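Rbstp0775 protein (Geobacillus stearothermophilus, PDB 1RZ3) probably acts as an ATP-dependent kinase of the phosphoribulokinase/uridine kinase family, although its substrate has not been established. Local coordinates at residues D8-T13 and F146-D151; L15-K18 and R22-L25; C54-D59 and H91-Q96; R95-S100 and D126-E131. All blocks are in the same frame, centred on the assembly; numbering follows the deposited sequence.

Contact 1 of 4, residues D8-T13 and F146-D151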
loop_
_atom_site.group_PDB
_atom_site.type_symbol
_atom_site.label_atom_id
_atom_site.label_comp_id
_atom_site.label_asym_id
_atom_site.label_seq_id
_atom_site.Cartn_x
_atom_site.Cartn_y
_atom_site.Cartn_z
ATOM N N ASP A 8 -1.134 13.398 -13.962
ATOM C CA ASP A 8 -0.423 13.225 -15.220
ATOM C C ASP A 8 1.067 13.448 -15.001
ATOM O O ASP A 8 1.896 12.763 -15.593
ATOM C CB ASP A 8 -0.942 14.200 -16.281
ATOM C CG ASP A 8 -2.301 13.798 -16.824
ATOM O OD1 ASP A 8 -2.444 12.637 -17.261
ATOM O OD2 ASP A 8 -3.224 14.640 -16.817
ATOM N N PHE A 9 1.407 14.407 -14.146
ATOM C CA PHE A 9 2.809 14.684 -13.867
ATOM C C PHE A 9 3.435 13.484 -13.154
ATOM O O PHE A 9 4.583 13.128 -13.408
ATOM C CB PHE A 9 2.958 15.931 -12.994
ATOM C CG PHE A 9 4.386 16.336 -12.768
ATOM C CD1 PHE A 9 5.148 16.857 -13.810
ATOM C CD2 PHE A 9 4.983 16.159 -11.524
ATOM C CE1 PHE A 9 6.489 17.191 -13.617
ATOM C CE2 PHE A 9 6.322 16.489 -11.322
ATOM C CZ PHE A 9 7.076 17.005 -12.371
ATOM N N LEU A 10 2.673 12.866 -12.256
ATOM C CA LEU A 10 3.166 11.708 -11.526
ATOM C C LEU A 10 3.401 10.560 -12.505
ATOM O O LEU A 10 4.393 9.836 -12.409
ATOM C CB LEU A 10 2.162 11.295 -10.447
ATOM C CG LEU A 10 2.515 10.091 -9.571
ATOM C CD1 LEU A 10 3.892 10.273 -8.950
ATOM C CD2 LEU A 10 1.460 9.936 -8.486
ATOM N N CYS A 11 2.488 10.405 -13.457
ATOM C CA CYS A 11 2.621 9.356 -14.459
ATOM C C CYS A 11 3.907 9.587 -15.259
ATOM O O CYS A 11 4.680 8.656 -15.492
ATOM C CB CYS A 11 1.403 9.360 -15.388
ATOM S SG CYS A 11 1.440 8.099 -16.678
ATOM N N LYS A 12 4.138 10.834 -15.664
ATOM C CA LYS A 12 5.339 11.181 -16.426
ATOM C C LYS A 12 6.584 10.852 -15.604
ATOM O O LYS A 12 7.556 10.291 -16.110
ATOM C CB LYS A 12 5.338 12.673 -16.769
ATOM C CG LYS A 12 6.487 13.096 -17.668
ATOM C CD LYS A 12 6.587 14.611 -17.782
ATOM C CE LYS A 12 6.966 15.235 -16.446
ATOM N NZ LYS A 12 8.259 14.689 -15.929
ATOM N N THR A 13 6.545 11.210 -14.328
ATOM C CA THR A 13 7.659 10.945 -13.423
ATOM C C THR A 13 7.943 9.443 -13.362
ATOM O O THR A 13 9.094 9.013 -13.420
ATOM C CB THR A 13 7.331 11.470 -12.007
ATOM O OG1 THR A 13 7.208 12.898 -12.059
ATOM C CG2 THR A 13 8.428 11.094 -11.014
ATOM N N PHE A 146 10.090 2.527 -6.108
ATOM C CA PHE A 146 9.646 3.912 -6.089
ATOM C C PHE A 146 8.446 4.028 -5.166
ATOM O O PHE A 146 7.507 3.238 -5.266
ATOM C CB PHE A 146 9.252 4.305 -7.514
ATOM C CG PHE A 146 8.711 5.702 -7.646
ATOM C CD1 PHE A 146 9.571 6.799 -7.673
ATOM C CD2 PHE A 146 7.346 5.919 -7.782
ATOM C CE1 PHE A 146 9.078 8.087 -7.836
ATOM C CE2 PHE A 146 6.841 7.207 -7.946
ATOM C CZ PHE A 146 7.711 8.295 -7.974
ATOM N N VAL A 147 8.479 5.004 -4.266
ATOM C CA VAL A 147 7.369 5.200 -3.344
ATOM C C VAL A 147 6.907 6.645 -3.363
ATOM O O VAL A 147 7.722 7.572 -3.281
ATOM C CB VAL A 147 7.750 4.843 -1.889
ATOM C CG1 VAL A 147 6.582 5.169 -0.948
ATOM C CG2 VAL A 147 8.103 3.360 -1.786
ATOM N N VAL A 148 5.599 6.824 -3.495
ATOM C CA VAL A 148 4.990 8.148 -3.475
ATOM C C VAL A 148 4.261 8.228 -2.144
ATOM O O VAL A 148 3.520 7.312 -1.796
ATOM C CB VAL A 148 3.919 8.327 -4.571
ATOM C CG1 VAL A 148 3.360 9.751 -4.517
ATOM C CG2 VAL A 148 4.493 8.029 -5.926
ATOM N N TYR A 149 4.480 9.295 -1.384
ATOM C CA TYR A 149 3.761 9.436 -0.125
ATOM C C TYR A 149 2.689 10.484 -0.382
ATOM O O TYR A 149 2.991 11.592 -0.821
ATOM C CB TYR A 149 4.674 9.910 1.009
ATOM C CG TYR A 149 3.925 10.059 2.322
ATOM C CD1 TYR A 149 3.747 8.972 3.171
ATOM C CD2 TYR A 149 3.352 11.280 2.684
ATOM C CE1 TYR A 149 3.016 9.092 4.358
ATOM C CE2 TYR A 149 2.618 11.415 3.866
ATOM C CZ TYR A 149 2.455 10.317 4.696
ATOM O OH TYR A 149 1.742 10.441 5.868
ATOM N N LEU A 150 1.440 10.117 -0.124
ATOM C CA LEU A 150 0.307 11.011 -0.332
ATOM C C LEU A 150 0.091 11.813 0.941
ATOM O O LEU A 150 -0.474 11.305 1.905
ATOM C CB LEU A 150 -0.944 10.184 -0.641
ATOM C CG LEU A 150 -1.900 10.736 -1.695
ATOM C CD1 LEU A 150 -1.130 10.911 -2.996
ATOM C CD2 LEU A 150 -3.075 9.789 -1.892
ATOM N N ASP A 151 0.539 13.063 0.947
ATOM C CA ASP A 151 0.405 13.907 2.127
ATOM C C ASP A 151 -0.899 14.703 2.128
ATOM O O ASP A 151 -1.152 15.507 1.231
ATOM C CB ASP A 151 1.608 14.846 2.224
ATOM C CG ASP A 151 1.686 15.556 3.559
ATOM O OD1 ASP A 151 1.174 15.003 4.555
ATOM O OD2 ASP A 151 2.273 16.657 3.613
#
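Leu10 lies across from Val148, their CA atoms 9.0 Å apart, where the helical segment 8-13 runs nearly antiparallel (161°) to strand 146-150 with 11.6 Å between the axes. This is the helix-on-sheet layer of a P-loop NTPase fold: the N-terminal helix 3-15 covers one face of the parallel sheet, and Leu10 also touches Leu42 of the neighbouring helix 35-48. The contact is small, buried and made by carbon atoms alone. Leu10 and Val148 reach toward each other tip to tip, CD1 of Leu10 coming to 3.8 Å from CG2 of Val148. The same Leu10 CD1 sits at the edge of the Phe146 ring, near its plane and 4.4 Å from CE2. With CG turned anti to the backbone N (chi1 -180°), Leu10 carries its terminal methyl to the strand although its CB does not point straight at it. One helical turn further on, Thr13 crosses Phe146 at about a right angle, and its CG2 approaches the ring atom CZ obliquely at 4.2 Å. On the strand side, Val195 and Phe197 of the next strand continue the apolar surface. The hydroxyl of Thr13 is turned back into its own helix: OG1 donates to Phe9 O at 3.0 Å from above the carbonyl plane, while Thr13 N reaches the same oxygen from the opposite face.

Contact 2 of 4, residues L15-K18 and R22-L25; sequences LAIK and RLVL
Ile17 and Leu23 carry the apolar part of this contact, their side chains crossing at about a right angle. Two pairs of atoms meet: Ile17 CG2 lies 4.0 Å from Leu23 CD1, and the branching carbon CB of Ile17 lies 4.2 Å from Leu23 CD2, so each methyl of the leucine has its own partner on the isoleucine, CD1 the CG2 branch and CD2 the branch point. Leu23 holds its CG anti to the backbone N (chi1 -175°), which carries the fork outward from the strand toward the preceding loop. Ile17 also touches Phe146 of the neighbouring strand 146-150. Contact of a carbon with a polar atom is limited to Leu23 CD1, 4.3 Å from the carbonyl oxygen of Lys18.

No hydrogen bond joins the two segments; the polar bonds of segment 22-25 run to other parts of the chain. Backbone bonds tie Leu23 to Asp126 and Ile128 on one neighbouring strand segment and Val24 to Phe146 on the other. The guanidinium of Arg22 grips three carbonyls, NH1 bonding to Leu97 O and NH2 to Ser100 O and Ser123 O.

Ile17 thus packs the loop that follows helix 3-15 against the start of the central strand 23-29, the strand that leads into a probable Walker A loop, as in P-loop kinases.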
loop_
_atom_site.group_PDB
_atom_site.type_symbol
_atom_site.label_atom_id
_atom_site.label_comp_id
_atom_site.label_asym_id
_atom_site.label_seq_id
_atom_site.Cartn_x
_atom_site.Cartn_y
_atom_site.Cartn_z
ATOM N N LEU A 15 7.134 7.172 -15.611
ATOM C CA LEU A 15 7.609 6.677 -16.899
ATOM C C LEU A 15 9.075 7.024 -17.170
ATOM O O LEU A 15 9.670 6.511 -18.121
ATOM C CB LEU A 15 6.735 7.224 -18.030
ATOM C CG LEU A 15 5.291 6.714 -18.071
ATOM C CD1 LEU A 15 4.503 7.491 -19.132
ATOM C CD2 LEU A 15 5.287 5.219 -18.374
ATOM N N ALA A 16 9.653 7.889 -16.338
ATOM C CA ALA A 16 11.049 8.301 -16.494
ATOM C C ALA A 16 12.006 7.478 -15.635
ATOM O O ALA A 16 13.227 7.574 -15.788
ATOM C CB ALA A 16 11.196 9.794 -16.146
ATOM N N ILE A 17 11.456 6.673 -14.732
ATOM C CA ILE A 17 12.277 5.849 -13.845
ATOM C C ILE A 17 12.986 4.720 -14.593
ATOM O O ILE A 17 12.376 4.029 -15.419
ATOM C CB ILE A 17 11.425 5.208 -12.733
ATOM C CG1 ILE A 17 10.719 6.293 -11.919
ATOM C CG2 ILE A 17 12.311 4.354 -11.815
ATOM C CD1 ILE A 17 9.739 5.739 -10.910
ATOM N N LYS A 18 14.272 4.536 -14.299
ATOM C CA LYS A 18 15.044 3.469 -14.926
ATOM C C LYS A 18 14.493 2.130 -14.459
ATOM O O LYS A 18 14.361 1.889 -13.261
ATOM C CB LYS A 18 16.522 3.562 -14.535
ATOM C CG LYS A 18 17.373 2.412 -15.071
ATOM C CD LYS A 18 17.391 2.398 -16.595
ATOM C CE LYS A 18 18.264 1.275 -17.146
ATOM N NZ LYS A 18 17.753 -0.077 -16.798
ATOM N N ARG A 22 10.612 -5.970 -13.614
ATOM C CA ARG A 22 9.384 -5.368 -13.113
ATOM C C ARG A 22 9.721 -4.180 -12.221
ATOM O O ARG A 22 10.681 -4.226 -11.448
ATOM C CB ARG A 22 8.579 -6.380 -12.291
ATOM C CG ARG A 22 8.082 -7.586 -13.055
ATOM C CD ARG A 22 7.431 -8.578 -12.112
ATOM N NE ARG A 22 7.001 -9.792 -12.799
ATOM C CZ ARG A 22 6.736 -10.939 -12.183
ATOM N NH1 ARG A 22 6.857 -11.024 -10.865
ATOM N NH2 ARG A 22 6.367 -12.006 -12.882
ATOM N N LEU A 23 8.939 -3.117 -12.338
ATOM C CA LEU A 23 9.140 -1.938 -11.506
ATOM C C LEU A 23 8.067 -1.987 -10.417
ATOM O O LEU A 23 6.875 -2.034 -10.717
ATOM C CB LEU A 23 8.988 -0.666 -12.341
ATOM C CG LEU A 23 9.285 0.664 -11.638
ATOM C CD1 LEU A 23 10.741 0.693 -11.175
ATOM C CD2 LEU A 23 9.011 1.809 -12.594
ATOM N N VAL A 24 8.490 -1.999 -9.157
ATOM C CA VAL A 24 7.550 -2.048 -8.043
ATOM C C VAL A 24 7.329 -0.651 -7.460
ATOM O O VAL A 24 8.256 -0.025 -6.947
ATOM C CB VAL A 24 8.057 -3.017 -6.949
ATOM C CG1 VAL A 24 7.071 -3.082 -5.800
ATOM C CG2 VAL A 24 8.264 -4.406 -7.557
ATOM N N LEU A 25 6.090 -0.179 -7.550
ATOM C CA LEU A 25 5.717 1.152 -7.081
ATOM C C LEU A 25 4.867 1.065 -5.826
ATOM O O LEU A 25 4.095 0.126 -5.648
ATOM C CB LEU A 25 4.906 1.875 -8.154
ATOM C CG LEU A 25 5.382 1.747 -9.600
ATOM C CD1 LEU A 25 4.281 2.232 -10.546
ATOM C CD2 LEU A 25 6.661 2.549 -9.787
#

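Contact 3 of 4, residues C54-D59 and H91-Q96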
loop_
_atom_site.group_PDB
_atom_site.type_symbol
_atom_site.label_atom_id
_atom_site.label_comp_id
_atom_site.label_asym_id
_atom_site.label_seq_id
_atom_site.Cartn_x
_atom_site.Cartn_y
_atom_site.Cartn_z
ATOM N N CYS A 54 -0.099 -4.327 -12.561
ATOM C CA CYS A 54 -0.811 -5.220 -11.642
ATOM C C CYS A 54 -0.941 -4.406 -10.347
ATOM O O CYS A 54 0.040 -3.834 -9.871
ATOM C CB CYS A 54 0.011 -6.494 -11.400
ATOM S SG CYS A 54 -0.740 -7.678 -10.256
ATOM N N VAL A 55 -2.142 -4.350 -9.779
ATOM C CA VAL A 55 -2.367 -3.554 -8.573
ATOM C C VAL A 55 -2.777 -4.362 -7.343
ATOM O O VAL A 55 -3.595 -5.277 -7.437
ATOM C CB VAL A 55 -3.469 -2.492 -8.820
ATOM C CG1 VAL A 55 -3.597 -1.582 -7.608
ATOM C CG2 VAL A 55 -3.159 -1.683 -10.082
ATOM N N PHE A 56 -2.201 -4.011 -6.194
ATOM C CA PHE A 56 -2.512 -4.656 -4.915
ATOM C C PHE A 56 -2.994 -3.560 -3.973
ATOM O O PHE A 56 -2.496 -2.433 -4.022
ATOM C CB PHE A 56 -1.268 -5.323 -4.315
ATOM C CG PHE A 56 -0.873 -6.600 -4.996
ATOM C CD1 PHE A 56 -1.485 -7.801 -4.659
ATOM C CD2 PHE A 56 0.103 -6.598 -5.987
ATOM C CE1 PHE A 56 -1.128 -8.991 -5.301
ATOM C CE2 PHE A 56 0.466 -7.779 -6.634
ATOM C CZ PHE A 56 -0.150 -8.976 -6.291
ATOM N N HIS A 57 -3.961 -3.892 -3.121
ATOM C CA HIS A 57 -4.518 -2.942 -2.163
ATOM C C HIS A 57 -4.322 -3.582 -0.792
ATOM O O HIS A 57 -4.953 -4.591 -0.485
ATOM C CB HIS A 57 -6.010 -2.736 -2.445
ATOM C CG HIS A 57 -6.299 -2.215 -3.819
ATOM N ND1 HIS A 57 -6.217 -0.877 -4.141
ATOM C CD2 HIS A 57 -6.657 -2.854 -4.959
ATOM C CE1 HIS A 57 -6.512 -0.714 -5.419
ATOM N NE2 HIS A 57 -6.783 -1.898 -5.938
HETATM N N MSE A 58 -3.462 -2.997 0.036
HETATM C CA MSE A 58 -3.172 -3.597 1.337
HETATM C C MSE A 58 -4.345 -3.818 2.279
HETATM O O MSE A 58 -4.276 -4.697 3.138
HETATM C CB MSE A 58 -2.070 -2.818 2.055
HETATM C CG MSE A 58 -0.735 -2.816 1.310
HETATM SE SE MSE A 58 -0.156 -4.557 0.683
HETATM C CE MSE A 58 0.111 -5.413 2.397
ATOM N N ASP A 59 -5.417 -3.044 2.139
ATOM C CA ASP A 59 -6.575 -3.253 3.010
ATOM C C ASP A 59 -7.236 -4.599 2.712
ATOM O O ASP A 59 -8.034 -5.091 3.509
ATOM C CB ASP A 59 -7.601 -2.131 2.852
ATOM C CG ASP A 59 -7.119 -0.817 3.435
ATOM O OD1 ASP A 59 -6.493 -0.843 4.518
ATOM O OD2 ASP A 59 -7.372 0.240 2.818
ATOM N N HIS A 91 7.085 -12.539 3.336
ATOM C CA HIS A 91 7.426 -13.824 2.721
ATOM C C HIS A 91 6.588 -14.185 1.498
ATOM O O HIS A 91 7.123 -14.598 0.469
ATOM C CB HIS A 91 7.262 -14.959 3.739
ATOM C CG HIS A 91 8.359 -15.046 4.755
ATOM N ND1 HIS A 91 8.824 -13.950 5.451
ATOM C CD2 HIS A 91 9.047 -16.113 5.230
ATOM C CE1 HIS A 91 9.749 -14.337 6.311
ATOM N NE2 HIS A 91 9.903 -15.645 6.198
ATOM N N GLN A 92 5.276 -14.027 1.615
ATOM C CA GLN A 92 4.371 -14.421 0.542
ATOM C C GLN A 92 3.990 -13.383 -0.501
ATOM O O GLN A 92 3.426 -13.733 -1.542
ATOM C CB GLN A 92 3.101 -15.021 1.150
ATOM C CG GLN A 92 3.372 -16.211 2.064
ATOM C CD GLN A 92 4.260 -17.254 1.415
ATOM O OE1 GLN A 92 4.115 -17.556 0.229
ATOM N NE2 GLN A 92 5.182 -17.818 2.192
ATOM N N LEU A 93 4.277 -12.114 -0.237
ATOM C CA LEU A 93 3.944 -11.076 -1.200
ATOM C C LEU A 93 5.148 -10.249 -1.652
ATOM O O LEU A 93 5.601 -10.361 -2.791
ATOM C CB LEU A 93 2.866 -10.141 -0.629
ATOM C CG LEU A 93 2.437 -8.943 -1.490
ATOM C CD1 LEU A 93 1.902 -9.424 -2.821
ATOM C CD2 LEU A 93 1.369 -8.143 -0.752
ATOM N N PHE A 94 5.672 -9.429 -0.752
ATOM C CA PHE A 94 6.780 -8.548 -1.096
ATOM C C PHE A 94 8.027 -9.199 -1.682
ATOM O O PHE A 94 8.532 -8.734 -2.704
ATOM C CB PHE A 94 7.122 -7.671 0.113
ATOM C CG PHE A 94 6.020 -6.707 0.466
ATOM C CD1 PHE A 94 5.809 -5.562 -0.301
ATOM C CD2 PHE A 94 5.146 -6.982 1.510
ATOM C CE1 PHE A 94 4.739 -4.708 -0.031
ATOM C CE2 PHE A 94 4.073 -6.136 1.790
ATOM C CZ PHE A 94 3.870 -4.997 1.016
ATOM N N ARG A 95 8.515 -10.272 -1.066
ATOM C CA ARG A 95 9.713 -10.951 -1.579
ATOM C C ARG A 95 9.464 -11.598 -2.940
ATOM O O ARG A 95 10.404 -11.873 -3.687
ATOM C CB ARG A 95 10.178 -12.048 -0.612
ATOM C CG ARG A 95 10.814 -11.563 0.673
ATOM C CD ARG A 95 11.335 -12.743 1.495
ATOM N NE ARG A 95 11.935 -12.314 2.757
ATOM C CZ ARG A 95 12.441 -13.143 3.668
ATOM N NH1 ARG A 95 12.426 -14.454 3.458
ATOM N NH2 ARG A 95 12.958 -12.661 4.791
ATOM N N GLN A 96 8.197 -11.839 -3.254
ATOM C CA GLN A 96 7.813 -12.493 -4.506
ATOM C C GLN A 96 7.502 -11.567 -5.684
ATOM O O GLN A 96 7.361 -12.029 -6.817
ATOM C CB GLN A 96 6.581 -13.369 -4.257
ATOM C CG GLN A 96 6.715 -14.319 -3.084
ATOM C CD GLN A 96 7.809 -15.337 -3.296
ATOM O OE1 GLN A 96 7.799 -16.076 -4.281
ATOM N NE2 GLN A 96 8.765 -15.383 -2.375
#
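Leu93 reaches segment 54-59 with a side chain whose CG is anti to the backbone N (chi1 177°), and its two methyls divide the work. Leu93 CD1 sits over one face of the Phe56 ring, 4.1 Å from the centroid and only 15° off the normal, a CH-pi contact displaced somewhat toward CE1. Leu93 CD2 meets the end of Met58 tip to tip, 4.2 Å from Met58 SE. Residue 58 is modelled as selenomethionine, and its chain bends at both chi2 and chi3. The curl brings its end to Phe94, where Met58 CE lies 4.0 Å from Phe94 CZ. The selenium of Met58 is 5.3 Å from the centroid of the Phe94 ring and 64° off its normal, an oblique Met-aromatic contact. Leu93 CD2 also stands 4.2 Å above the plane of Phe94, whose ring stacks with that of Trp140.

Leu93 and Phe94 lie on helix 86-94, which has a wider pi-type turn here, and join it to edge strand 53-57 of the parallel sheet, through Phe56, and to the 3-10 turn that follows, through Met58. With no hydrogen bond or charge pair between the segments, the contact rests on dispersion and weak aromatic interactions among four buried side chains, the polarisable selenium standing in for sulfur.

Contact 4 of 4, residues R95-S100 and D126-E131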
loop_
_atom_site.group_PDB
_atom_site.type_symbol
_atom_site.label_atom_id
_atom_site.label_comp_id
_atom_site.label_asym_id
_atom_site.label_seq_id
_atom_site.Cartn_x
_atom_site.Cartn_y
_atom_site.Cartn_z
ATOM N N ARG A 95 8.515 -10.272 -1.066
ATOM C CA ARG A 95 9.713 -10.951 -1.579
ATOM C C ARG A 95 9.464 -11.598 -2.940
ATOM O O ARG A 95 10.404 -11.873 -3.687
ATOM C CB ARG A 95 10.178 -12.048 -0.612
ATOM C CG ARG A 95 10.814 -11.563 0.673
ATOM C CD ARG A 95 11.335 -12.743 1.495
ATOM N NE ARG A 95 11.935 -12.314 2.757
ATOM C CZ ARG A 95 12.441 -13.143 3.668
ATOM N NH1 ARG A 95 12.426 -14.454 3.458
ATOM N NH2 ARG A 95 12.958 -12.661 4.791
ATOM N N GLN A 96 8.197 -11.839 -3.254
ATOM C CA GLN A 96 7.813 -12.493 -4.506
ATOM C C GLN A 96 7.502 -11.567 -5.684
ATOM O O GLN A 96 7.361 -12.029 -6.817
ATOM C CB GLN A 96 6.581 -13.369 -4.257
ATOM C CG GLN A 96 6.715 -14.319 -3.084
ATOM C CD GLN A 96 7.809 -15.337 -3.296
ATOM O OE1 GLN A 96 7.799 -16.076 -4.281
ATOM N NE2 GLN A 96 8.765 -15.383 -2.375
ATOM N N LEU A 97 7.389 -10.269 -5.427
ATOM C CA LEU A 97 7.038 -9.325 -6.488
ATOM C C LEU A 97 7.938 -9.311 -7.721
ATOM O O LEU A 97 7.455 -9.164 -8.845
ATOM C CB LEU A 97 6.948 -7.908 -5.917
ATOM C CG LEU A 97 5.895 -7.705 -4.823
ATOM C CD1 LEU A 97 5.940 -6.266 -4.342
ATOM C CD2 LEU A 97 4.515 -8.050 -5.350
ATOM N N LYS A 98 9.239 -9.472 -7.524
ATOM C CA LYS A 98 10.161 -9.427 -8.648
ATOM C C LYS A 98 10.190 -10.620 -9.595
ATOM O O LYS A 98 10.384 -10.438 -10.799
ATOM C CB LYS A 98 11.586 -9.164 -8.151
ATOM C CG LYS A 98 11.926 -7.694 -7.977
ATOM C CD LYS A 98 11.909 -6.972 -9.320
ATOM C CE LYS A 98 12.391 -5.537 -9.193
ATOM N NZ LYS A 98 11.554 -4.740 -8.271
ATOM N N ALA A 99 9.990 -11.830 -9.087
ATOM C CA ALA A 99 10.083 -12.986 -9.973
ATOM C C ALA A 99 8.931 -13.979 -10.040
ATOM O O ALA A 99 8.873 -14.770 -10.979
ATOM C CB ALA A 99 11.379 -13.740 -9.677
ATOM N N SER A 100 8.020 -13.964 -9.072
ATOM C CA SER A 100 6.917 -14.922 -9.097
ATOM C C SER A 100 5.968 -14.731 -10.273
ATOM O O SER A 100 5.695 -13.608 -10.696
ATOM C CB SER A 100 6.125 -14.870 -7.789
ATOM O OG SER A 100 6.884 -15.426 -6.724
ATOM N N ASP A 126 4.648 -5.003 -16.400
ATOM C CA ASP A 126 5.789 -4.101 -16.528
ATOM C C ASP A 126 6.009 -3.448 -15.165
ATOM O O ASP A 126 7.146 -3.174 -14.759
ATOM C CB ASP A 126 5.510 -3.010 -17.559
ATOM C CG ASP A 126 5.333 -3.562 -18.954
ATOM O OD1 ASP A 126 6.251 -4.257 -19.439
ATOM O OD2 ASP A 126 4.276 -3.299 -19.563
HETATM N N MSE A 127 4.906 -3.206 -14.462
HETATM C CA MSE A 127 4.961 -2.576 -13.150
HETATM C C MSE A 127 3.952 -3.195 -12.200
HETATM O O MSE A 127 2.887 -3.647 -12.614
HETATM C CB MSE A 127 4.649 -1.078 -13.256
HETATM C CG MSE A 127 5.438 -0.323 -14.308
HETATM SE SE MSE A 127 5.150 1.610 -14.189
HETATM C CE MSE A 127 6.460 2.175 -15.501
ATOM N N ILE A 128 4.300 -3.201 -10.917
ATOM C CA ILE A 128 3.426 -3.717 -9.878
ATOM C C ILE A 128 3.168 -2.516 -8.984
ATOM O O ILE A 128 4.111 -1.872 -8.519
ATOM C CB ILE A 128 4.116 -4.813 -9.026
ATOM C CG1 ILE A 128 4.603 -5.956 -9.925
ATOM C CG2 ILE A 128 3.143 -5.318 -7.951
ATOM C CD1 ILE A 128 3.524 -6.568 -10.777
HETATM N N MSE A 129 1.902 -2.198 -8.752
HETATM C CA MSE A 129 1.576 -1.058 -7.909
HETATM C C MSE A 129 0.876 -1.501 -6.636
HETATM O O MSE A 129 -0.113 -2.230 -6.678
HETATM C CB MSE A 129 0.695 -0.069 -8.662
HETATM C CG MSE A 129 0.486 1.224 -7.904
HETATM SE SE MSE A 129 -0.642 2.411 -8.882
HETATM C CE MSE A 129 0.604 2.952 -10.257
ATOM N N ILE A 130 1.405 -1.053 -5.504
ATOM C CA ILE A 130 0.862 -1.397 -4.199
ATOM C C ILE A 130 0.489 -0.125 -3.446
ATOM O O ILE A 130 1.308 0.786 -3.316
ATOM C CB ILE A 130 1.909 -2.186 -3.376
ATOM C CG1 ILE A 130 2.341 -3.429 -4.164
ATOM C CG2 ILE A 130 1.339 -2.567 -2.015
ATOM C CD1 ILE A 130 3.463 -4.211 -3.527
ATOM N N GLU A 131 -0.752 -0.054 -2.965
ATOM C CA GLU A 131 -1.199 1.111 -2.211
ATOM C C GLU A 131 -1.719 0.670 -0.852
ATOM O O GLU A 131 -2.354 -0.378 -0.734
ATOM C CB GLU A 131 -2.298 1.869 -2.976
ATOM C CG GLU A 131 -3.598 1.100 -3.200
ATOM C CD GLU A 131 -4.613 1.292 -2.081
ATOM O OE1 GLU A 131 -4.300 1.989 -1.090
ATOM O OE2 GLU A 131 -5.730 0.743 -2.200
#
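A purely apolar, buried contact joins Leu97, in the segment that follows helix 86-94, to Ile128 and Ile130 on strand 127-131, on the sheet face that looks away from helix 35-48. Leu97 carries it alone from its side, one methyl to each isoleucine. Leu97 CD2 lies 4.0 Å from Ile128 CG2, the two side chains meeting at a slant. Leu97 CD1 meets Ile130 CD1 tip to tip at 3.3 Å, tighter than usual for two methyls, so the exact placing of these atoms is doubtful. Ile130 is extended (chi2 174°), which pushes CD1 out toward the leucine.

Ile128 and Ile130 are alternate residues and therefore face the same way, whereas Met127 and Met129 point to the opposite face. The strand lies between strands 53-57 and 23-29, the position of the Walker B strand in P-loop kinases. Glu131 near its end bonds through OE2 to His57 ND1 and to Thr36 OG1 of the probable Walker A loop.

The backbone of residues 95-98 has helical angles without regular bonds, and Ser100 N bonds to Gln96 O at 3.0 Å. Lys98 NZ forms a salt bridge with Asp145. The side chain of Ile128 is about 9 Å from that of Asp124, a calcium-binding residue.

From the N terminus, contact 1 opens first, on helix 3-15, and closes last, on strand 146-150, so the other three contacts are nested within its loop. Contact 2 closes a short turn between that helix and strand 23-29, well before contact 3 begins at strand 53-57. Contact 3 runs on to the end of helix 86-94, and contact 4 starts where it ends, the two sharing Arg95 and Gln96 before the chain returns to strand 127-132. All four reach one parallel sheet. Contacts 1 and 2 join through neighbouring strands 146-150 and 23-29 on one face, contacts 3 and 4 through strands 53-57 and 127-132 on the other.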